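Local coordinates for protein glutamate--tRNA ligase (Methanothermobacter thermautotrophicus, PDB 3AII) that probably joins glutamate to the acceptor end of tRNA(Glu) after activating it with ATP, and as a non-discriminating enzyme also serves tRNA(Gln), at residues A[404-409]-A[510-515]; A[504-509]-A[548-553]; A[524-529]-A[536-541]. One frame throughout, in Å; residues are numbered along the deposited sequence.

Interaction 1 of 3, residues A[404-409]-A[510-515]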
# COMPACT_ATOMS: atom_id res chain seq x y z
N TYR A 404 -17.36 -21.04 7.63
CA TYR A 404 -17.86 -21.23 8.99
C TYR A 404 -19.03 -20.27 9.26
O TYR A 404 -19.13 -19.22 8.62
CB TYR A 404 -16.75 -20.96 10.01
CG TYR A 404 -15.54 -21.85 9.82
CD1 TYR A 404 -15.49 -23.10 10.43
CD2 TYR A 404 -14.50 -21.48 8.99
CE1 TYR A 404 -14.40 -23.94 10.25
CE2 TYR A 404 -13.41 -22.31 8.80
CZ TYR A 404 -13.36 -23.53 9.44
OH TYR A 404 -12.27 -24.35 9.23
N PHE A 405 -19.86 -20.62 10.24
CA PHE A 405 -20.93 -19.73 10.72
C PHE A 405 -20.43 -18.92 11.92
O PHE A 405 -20.13 -19.50 12.97
CB PHE A 405 -22.16 -20.54 11.17
CG PHE A 405 -22.96 -21.15 10.04
CD1 PHE A 405 -22.92 -20.62 8.76
CD2 PHE A 405 -23.76 -22.26 10.28
CE1 PHE A 405 -23.67 -21.19 7.72
CE2 PHE A 405 -24.51 -22.83 9.24
CZ PHE A 405 -24.47 -22.29 7.98
N PHE A 406 -20.36 -17.60 11.75
CA PHE A 406 -20.07 -16.67 12.84
C PHE A 406 -21.31 -15.81 13.00
O PHE A 406 -21.72 -15.13 12.07
CB PHE A 406 -18.86 -15.80 12.48
CG PHE A 406 -18.69 -14.57 13.37
CD1 PHE A 406 -18.26 -14.70 14.68
CD2 PHE A 406 -18.93 -13.30 12.86
CE1 PHE A 406 -18.09 -13.58 15.49
CE2 PHE A 406 -18.76 -12.16 13.66
CZ PHE A 406 -18.34 -12.30 14.97
N ALA A 407 -21.90 -15.85 14.19
CA ALA A 407 -23.08 -15.05 14.49
C ALA A 407 -22.66 -13.81 15.27
O ALA A 407 -22.35 -13.90 16.46
CB ALA A 407 -24.09 -15.87 15.29
N ALA A 408 -22.63 -12.67 14.59
CA ALA A 408 -22.32 -11.38 15.20
C ALA A 408 -23.46 -10.95 16.13
O ALA A 408 -24.62 -11.17 15.81
CB ALA A 408 -22.13 -10.34 14.14
N ASP A 409 -23.12 -10.32 17.26
CA ASP A 409 -24.12 -9.83 18.22
C ASP A 409 -25.23 -10.85 18.42
O ASP A 409 -26.41 -10.58 18.19
CB ASP A 409 -24.70 -8.49 17.75
CG ASP A 409 -23.66 -7.37 17.79
OD1 ASP A 409 -22.73 -7.43 18.62
OD2 ASP A 409 -23.78 -6.44 16.98
N SER A 510 -13.42 -0.98 14.27
CA SER A 510 -14.44 -1.31 15.25
C SER A 510 -14.42 -2.82 15.50
O SER A 510 -14.01 -3.59 14.64
CB SER A 510 -15.83 -0.86 14.81
OG SER A 510 -16.26 -1.53 13.64
N ARG A 511 -14.84 -3.21 16.70
CA ARG A 511 -14.83 -4.61 17.11
C ARG A 511 -16.24 -5.18 17.02
O ARG A 511 -17.17 -4.63 17.61
CB ARG A 511 -14.31 -4.71 18.55
CG ARG A 511 -13.96 -6.13 19.01
CD ARG A 511 -14.07 -6.30 20.52
NE ARG A 511 -13.41 -5.23 21.27
CZ ARG A 511 -14.02 -4.46 22.16
NH1 ARG A 511 -15.31 -4.63 22.42
NH2 ARG A 511 -13.34 -3.51 22.80
N VAL A 512 -16.42 -6.27 16.27
CA VAL A 512 -17.70 -6.97 16.22
C VAL A 512 -17.59 -8.30 16.98
O VAL A 512 -16.83 -9.17 16.58
CB VAL A 512 -18.16 -7.23 14.77
CG1 VAL A 512 -19.41 -8.13 14.74
CG2 VAL A 512 -18.42 -5.91 14.05
N ARG A 513 -18.34 -8.44 18.07
CA ARG A 513 -18.24 -9.64 18.91
C ARG A 513 -19.34 -10.63 18.59
O ARG A 513 -20.44 -10.23 18.21
CB ARG A 513 -18.33 -9.27 20.39
CG ARG A 513 -17.31 -8.25 20.85
CD ARG A 513 -17.05 -8.39 22.34
NE ARG A 513 -15.98 -7.51 22.78
CZ ARG A 513 -15.35 -7.63 23.95
NH1 ARG A 513 -15.69 -8.60 24.78
NH2 ARG A 513 -14.39 -6.78 24.27
N GLY A 514 -19.05 -11.92 18.75
CA GLY A 514 -20.07 -12.93 18.51
C GLY A 514 -19.59 -14.31 18.88
O GLY A 514 -18.67 -14.46 19.69
N VAL A 515 -20.23 -15.32 18.29
CA VAL A 515 -19.83 -16.70 18.49
C VAL A 515 -19.64 -17.38 17.15
O VAL A 515 -20.25 -16.98 16.15
CB VAL A 515 -20.82 -17.49 19.36
CG1 VAL A 515 -20.82 -16.95 20.80
CG2 VAL A 515 -22.23 -17.44 18.77
O HOH W 1 -20.20 -6.46 18.82
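The contact belongs to the beta barrel of the anticodon-binding region, where strand 402-408 lies antiparallel to strand 511-516. The short segments are strongly splayed, with 131° between their N-to-C directions. Ala407 and Val515 form a hydrogen-bonded pair. Ala407 N donates to Val515 O at 2.8 Å, nearly along the C=O axis. The return bond from Val515 N to Ala407 O is 3.1 Å, and its donor sits above the carbonyl plane. Beyond the non-hydrogen-bonded pair Ala408-Gly514, Asp409 N reaches Arg513 O at 2.8 Å, in the carbonyl plane and almost straight (164°). The chains come very close at Gly514. A beta carbon on it would clash with Ala407 O, so the backbones meet directly, through a CA-H...O contact of 3.2 Å from Gly514 CA to Ala407 O.

The Phe406 ring packs chiefly on the backbone of the partner strand. Its CG is anti to the backbone N (chi1 165°), which lays the ring along that strand. CD1 comes to 3.4 Å from Val515 O, CE1 passes Gly514 CA, and CZ has Val512 O at the ring edge. Ala408 N lies above one ring face, toward the rim. Elsewhere the ring meets Phe534 edge-to-face. Ala408 CB touches Val512 CG1 at 3.6 Å. Ala407 CB and Val515 CG2 meet on the other side of the sheet, where Pro449 and Tyr447 of strand 445-449 pack on them. At the segment end a water donates to Asp409 OD1 at 2.7 Å and accepts from Arg513 N, bridging side chain and backbone. Such antiparallel pairing, with one face turned to a second set of strands, is in keeping with the paired anticodon-binding barrels of the GlnRS-type class I synthetases.

Interaction 2 of 3, residues A[504-509]-A[548-553]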
# COMPACT_ATOMS: atom_id res chain seq x y z
N VAL A 504 -14.38 -9.97 15.32
CA VAL A 504 -13.88 -9.57 14.02
C VAL A 504 -13.60 -8.07 14.08
O VAL A 504 -14.48 -7.29 14.48
CB VAL A 504 -14.89 -9.87 12.91
CG1 VAL A 504 -14.33 -9.46 11.55
CG2 VAL A 504 -15.25 -11.36 12.92
N ILE A 505 -12.39 -7.68 13.71
CA ILE A 505 -12.05 -6.27 13.63
C ILE A 505 -12.38 -5.78 12.24
O ILE A 505 -11.88 -6.32 11.25
CB ILE A 505 -10.58 -6.01 13.93
CG1 ILE A 505 -10.21 -6.65 15.27
CG2 ILE A 505 -10.30 -4.50 13.92
CD1 ILE A 505 -11.09 -6.22 16.43
N MET A 506 -13.24 -4.76 12.16
CA MET A 506 -13.74 -4.29 10.87
C MET A 506 -12.80 -3.24 10.29
O MET A 506 -11.88 -2.78 10.97
CB MET A 506 -15.18 -3.75 11.01
CG MET A 506 -16.17 -4.70 11.66
SD MET A 506 -16.33 -6.27 10.77
CE MET A 506 -17.20 -5.78 9.31
N PRO A 507 -13.00 -2.87 9.02
CA PRO A 507 -12.02 -1.99 8.38
C PRO A 507 -11.94 -0.60 9.01
O PRO A 507 -10.97 0.11 8.75
CB PRO A 507 -12.50 -1.94 6.93
CG PRO A 507 -13.22 -3.24 6.74
CD PRO A 507 -13.95 -3.43 8.04
N ASP A 508 -12.92 -0.21 9.83
CA ASP A 508 -12.84 1.04 10.59
C ASP A 508 -12.29 0.81 12.00
O ASP A 508 -12.36 1.70 12.86
CB ASP A 508 -14.19 1.74 10.65
CG ASP A 508 -15.23 0.96 11.42
OD1 ASP A 508 -14.91 -0.16 11.88
OD2 ASP A 508 -16.36 1.46 11.57
N ALA A 509 -11.75 -0.38 12.22
CA ALA A 509 -11.13 -0.76 13.48
C ALA A 509 -12.13 -1.05 14.59
O ALA A 509 -11.75 -1.34 15.72
CB ALA A 509 -10.12 0.29 13.93
N PHE A 548 -10.46 -12.25 14.27
CA PHE A 548 -10.31 -12.15 12.82
C PHE A 548 -10.25 -10.70 12.41
O PHE A 548 -10.82 -9.83 13.09
CB PHE A 548 -11.55 -12.74 12.11
CG PHE A 548 -11.75 -14.21 12.34
CD1 PHE A 548 -12.48 -14.65 13.43
CD2 PHE A 548 -11.24 -15.14 11.45
CE1 PHE A 548 -12.69 -16.01 13.65
CE2 PHE A 548 -11.44 -16.50 11.66
CZ PHE A 548 -12.16 -16.94 12.76
N TYR A 549 -9.58 -10.44 11.29
CA TYR A 549 -9.62 -9.14 10.62
C TYR A 549 -10.42 -9.24 9.32
O TYR A 549 -10.13 -10.06 8.46
CB TYR A 549 -8.19 -8.60 10.38
CG TYR A 549 -7.66 -7.85 11.57
CD1 TYR A 549 -7.37 -6.49 11.49
CD2 TYR A 549 -7.50 -8.48 12.79
CE1 TYR A 549 -6.92 -5.79 12.59
CE2 TYR A 549 -7.05 -7.79 13.90
CZ TYR A 549 -6.77 -6.44 13.80
OH TYR A 549 -6.32 -5.75 14.90
N TYR A 550 -11.44 -8.39 9.20
CA TYR A 550 -12.36 -8.41 8.06
C TYR A 550 -11.74 -7.94 6.76
O TYR A 550 -11.10 -6.88 6.70
CB TYR A 550 -13.57 -7.54 8.39
CG TYR A 550 -14.78 -7.71 7.51
CD1 TYR A 550 -15.71 -8.72 7.77
CD2 TYR A 550 -15.03 -6.85 6.44
CE1 TYR A 550 -16.84 -8.87 6.99
CE2 TYR A 550 -16.17 -6.99 5.65
CZ TYR A 550 -17.07 -8.01 5.94
OH TYR A 550 -18.21 -8.18 5.17
N ALA A 551 -11.93 -8.72 5.70
CA ALA A 551 -11.49 -8.29 4.38
C ALA A 551 -12.63 -7.57 3.66
O ALA A 551 -12.57 -6.36 3.47
CB ALA A 551 -11.01 -9.49 3.55
N HIS A 552 -13.66 -8.32 3.29
CA HIS A 552 -14.77 -7.78 2.50
C HIS A 552 -15.91 -8.78 2.43
O HIS A 552 -15.76 -9.94 2.81
CB HIS A 552 -14.28 -7.46 1.08
CG HIS A 552 -13.52 -8.58 0.44
ND1 HIS A 552 -14.14 -9.74 0.01
CD2 HIS A 552 -12.20 -8.74 0.20
CE1 HIS A 552 -13.22 -10.56 -0.48
NE2 HIS A 552 -12.04 -9.98 -0.37
N LYS A 553 -17.06 -8.33 1.94
CA LYS A 553 -18.22 -9.20 1.76
C LYS A 553 -17.89 -10.34 0.80
O LYS A 553 -16.94 -10.28 0.02
CB LYS A 553 -19.41 -8.40 1.23
CG LYS A 553 -19.75 -7.17 2.07
CD LYS A 553 -20.91 -6.38 1.48
CE LYS A 553 -22.20 -7.19 1.53
NZ LYS A 553 -23.36 -6.42 0.98
OXT LYS A 553 -18.58 -11.37 0.78
O HOH W 2 -10.61 -5.05 8.83
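Here two strands of the barrel run parallel: strand 500-505 beside strand 546-552, at the C-terminal end of the chain. Ile505 straddles the partner strand. Its N donates to Phe548 O at 2.7 Å, and its O accepts from Tyr550 N at 2.9 Å with a nearly straight N-H...O (178°).

Tyr550 can be followed outward. Its CB touches Val504 CG1 at 3.8 Å. CG stands anti to the backbone N (chi1 -165°), which sends the ring under Met506. Met506 bends at chi2 and chi3, so that CE sits over the ring centre, 3.6 Å from the centroid, in a CH-pi contact. Its sulfur lies obliquely to the same ring, a Met-aromatic contact. Tyr550 CD2 meets Pro507 CD at 3.9 Å. At the tip, Tyr550 OH is hydrogen-bonded to Phe534 O.

On the opposite sheet face Ile505 and Tyr549 lie side by side. Ile505 CB stands over the centre of the Tyr549 ring, and CG1 approaches CE2 of that ring to 3.6 Å. An alanine at Tyr549 removes this ring, and Ile505 would probably lose its flat packing surface on that face of the sheet. Pro507 turns the chain away in a type I turn from Met506 to Ala509. One water donates both to Ile505 O at 3.0 Å and to Tyr550 O at 2.9 Å.

Interaction 3 of 3, residues A[524-529]-A[536-541]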
# COMPACT_ATOMS: atom_id res chain seq x y z
N GLU A 524 -5.69 -21.91 12.08
CA GLU A 524 -4.45 -21.36 12.60
C GLU A 524 -4.30 -19.94 12.11
O GLU A 524 -4.85 -19.57 11.07
CB GLU A 524 -3.26 -22.21 12.15
CG GLU A 524 -3.25 -23.60 12.76
CD GLU A 524 -2.15 -24.49 12.20
OE1 GLU A 524 -1.74 -25.44 12.89
OE2 GLU A 524 -1.69 -24.23 11.06
N VAL A 525 -3.56 -19.13 12.86
CA VAL A 525 -3.25 -17.77 12.43
C VAL A 525 -2.75 -17.73 10.98
O VAL A 525 -1.93 -18.56 10.57
CB VAL A 525 -2.25 -17.09 13.41
CG1 VAL A 525 -1.83 -15.72 12.88
CG2 VAL A 525 -2.89 -16.98 14.80
N ASP A 526 -3.26 -16.76 10.23
CA ASP A 526 -3.01 -16.57 8.80
C ASP A 526 -4.04 -17.26 7.90
O ASP A 526 -4.12 -16.95 6.71
CB ASP A 526 -1.60 -17.00 8.37
CG ASP A 526 -0.51 -16.17 9.03
OD1 ASP A 526 0.62 -16.67 9.16
OD2 ASP A 526 -0.79 -15.01 9.41
N ASP A 527 -4.82 -18.19 8.44
CA ASP A 527 -5.89 -18.79 7.64
C ASP A 527 -6.91 -17.71 7.24
O ASP A 527 -7.24 -16.84 8.03
CB ASP A 527 -6.59 -19.92 8.39
CG ASP A 527 -5.75 -21.17 8.49
OD1 ASP A 527 -6.12 -22.06 9.28
OD2 ASP A 527 -4.73 -21.26 7.77
N VAL A 528 -7.38 -17.76 6.00
CA VAL A 528 -8.39 -16.80 5.56
C VAL A 528 -9.65 -17.56 5.24
O VAL A 528 -9.61 -18.50 4.45
CB VAL A 528 -7.92 -16.00 4.34
CG1 VAL A 528 -8.99 -15.02 3.91
CG2 VAL A 528 -6.60 -15.27 4.67
N VAL A 529 -10.76 -17.18 5.87
CA VAL A 529 -11.97 -17.97 5.81
C VAL A 529 -13.13 -17.13 5.31
O VAL A 529 -13.03 -15.91 5.21
CB VAL A 529 -12.32 -18.54 7.19
CG1 VAL A 529 -11.18 -19.39 7.72
CG2 VAL A 529 -12.64 -17.39 8.17
N PHE A 536 -15.48 -12.36 4.22
CA PHE A 536 -14.20 -13.06 4.29
C PHE A 536 -13.34 -12.37 5.34
O PHE A 536 -13.44 -11.16 5.51
CB PHE A 536 -13.50 -13.03 2.94
CG PHE A 536 -14.21 -13.81 1.88
CD1 PHE A 536 -13.91 -15.14 1.68
CD2 PHE A 536 -15.20 -13.22 1.11
CE1 PHE A 536 -14.56 -15.87 0.70
CE2 PHE A 536 -15.86 -13.95 0.14
CZ PHE A 536 -15.54 -15.27 -0.07
N ALA A 537 -12.51 -13.14 6.04
CA ALA A 537 -11.68 -12.57 7.10
C ALA A 537 -10.47 -13.44 7.37
O ALA A 537 -10.52 -14.65 7.22
CB ALA A 537 -12.50 -12.40 8.39
N ARG A 538 -9.38 -12.81 7.81
CA ARG A 538 -8.17 -13.55 8.15
C ARG A 538 -8.09 -13.72 9.66
O ARG A 538 -8.32 -12.77 10.41
CB ARG A 538 -6.95 -12.78 7.64
CG ARG A 538 -5.63 -13.38 8.09
CD ARG A 538 -4.41 -12.57 7.59
NE ARG A 538 -3.26 -12.89 8.44
CZ ARG A 538 -3.06 -12.35 9.64
NH1 ARG A 538 -2.04 -12.75 10.37
NH2 ARG A 538 -3.89 -11.43 10.11
N LEU A 539 -7.74 -14.93 10.10
CA LEU A 539 -7.52 -15.18 11.53
C LEU A 539 -6.18 -14.57 11.97
O LEU A 539 -5.11 -14.94 11.47
CB LEU A 539 -7.53 -16.68 11.84
CG LEU A 539 -7.35 -16.98 13.34
CD1 LEU A 539 -8.51 -16.42 14.16
CD2 LEU A 539 -7.21 -18.49 13.59
N ASP A 540 -6.26 -13.64 12.91
CA ASP A 540 -5.10 -12.84 13.31
C ASP A 540 -4.51 -13.35 14.62
O ASP A 540 -3.29 -13.30 14.83
CB ASP A 540 -5.51 -11.37 13.46
CG ASP A 540 -4.33 -10.46 13.72
OD1 ASP A 540 -4.22 -9.97 14.86
OD2 ASP A 540 -3.51 -10.24 12.80
N SER A 541 -5.36 -13.85 15.50
CA SER A 541 -4.88 -14.49 16.71
C SER A 541 -5.84 -15.59 17.14
O SER A 541 -7.06 -15.43 17.05
CB SER A 541 -4.66 -13.47 17.83
OG SER A 541 -5.83 -12.71 18.07
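Two partners grip Arg538 NH2: the carboxylate oxygen Asp540 OD2 and the backbone oxygen Arg360 O. The bond to Asp540 OD2 is 3.0 Å long and straight (178°), lies in the guanidinium plane, and uses the anti lone pair of that oxygen. Arg360 NE also bridges to Asp540 OD2. The rest of the guanidinium serves the facing segment. Arg538 NH1 meets Asp526 OD2 at 2.8 Å, nearly along the C-O axis of that oxygen, and Arg538 NE adds a weak bond to the same oxygen. The Asp526 carboxylate is turned 39° from the guanidinium plane. The arginine chain is extended from CG to NE, with CG anti to the backbone N, so it runs beside Asp526. Acidic partners at its edge would probably limit rotation of its head.

The backbones also pair. Val529 and Ala537 exchange two bonds, Val529 N to Ala537 O and Ala537 N to Val529 O, each 2.9 Å. Leu539 N donates to Asp527 O at 2.9 Å, and Asp526 N to Leu539 O. Asp526 holds a positive phi (92°), as suits the third position of the type II turn from Glu524 to Asp527. Asp527 OD1 ties that turn back by accepting from Glu524 N at 2.8 Å. Leu539 CD2 packs against Glu524 C at 3.6 Å, and Val528 CG2 crosses the base of the Arg538 chain. At the far end Asp540 and Ser541 share Val547 as partner, a classic beta bulge. The whole is a beta hairpin, strands 528-531 and 535-541, entered through a type II turn.

All three contacts lie in one six-strand mixed sheet that closes on itself, the barrel of the anticodon-binding region. Centres of interactions 1 and 2 are about 11 Å apart, as are those of 2 and 3; 1 and 3 are about 14 Å apart. Strands 500-505 and 511-516 are neighbours, so interactions 1 and 2 join directly. Strands 535-541 and 546-552 likewise link 2 to 3, and strands 402-408 and 528-531 close the ring. Along the chain, interaction 1 ends before interaction 3 begins, its segments alternate with those of interaction 2, and interaction 3 is nested within the loop closed by interaction 2. Distant sequence thus completes one barrel.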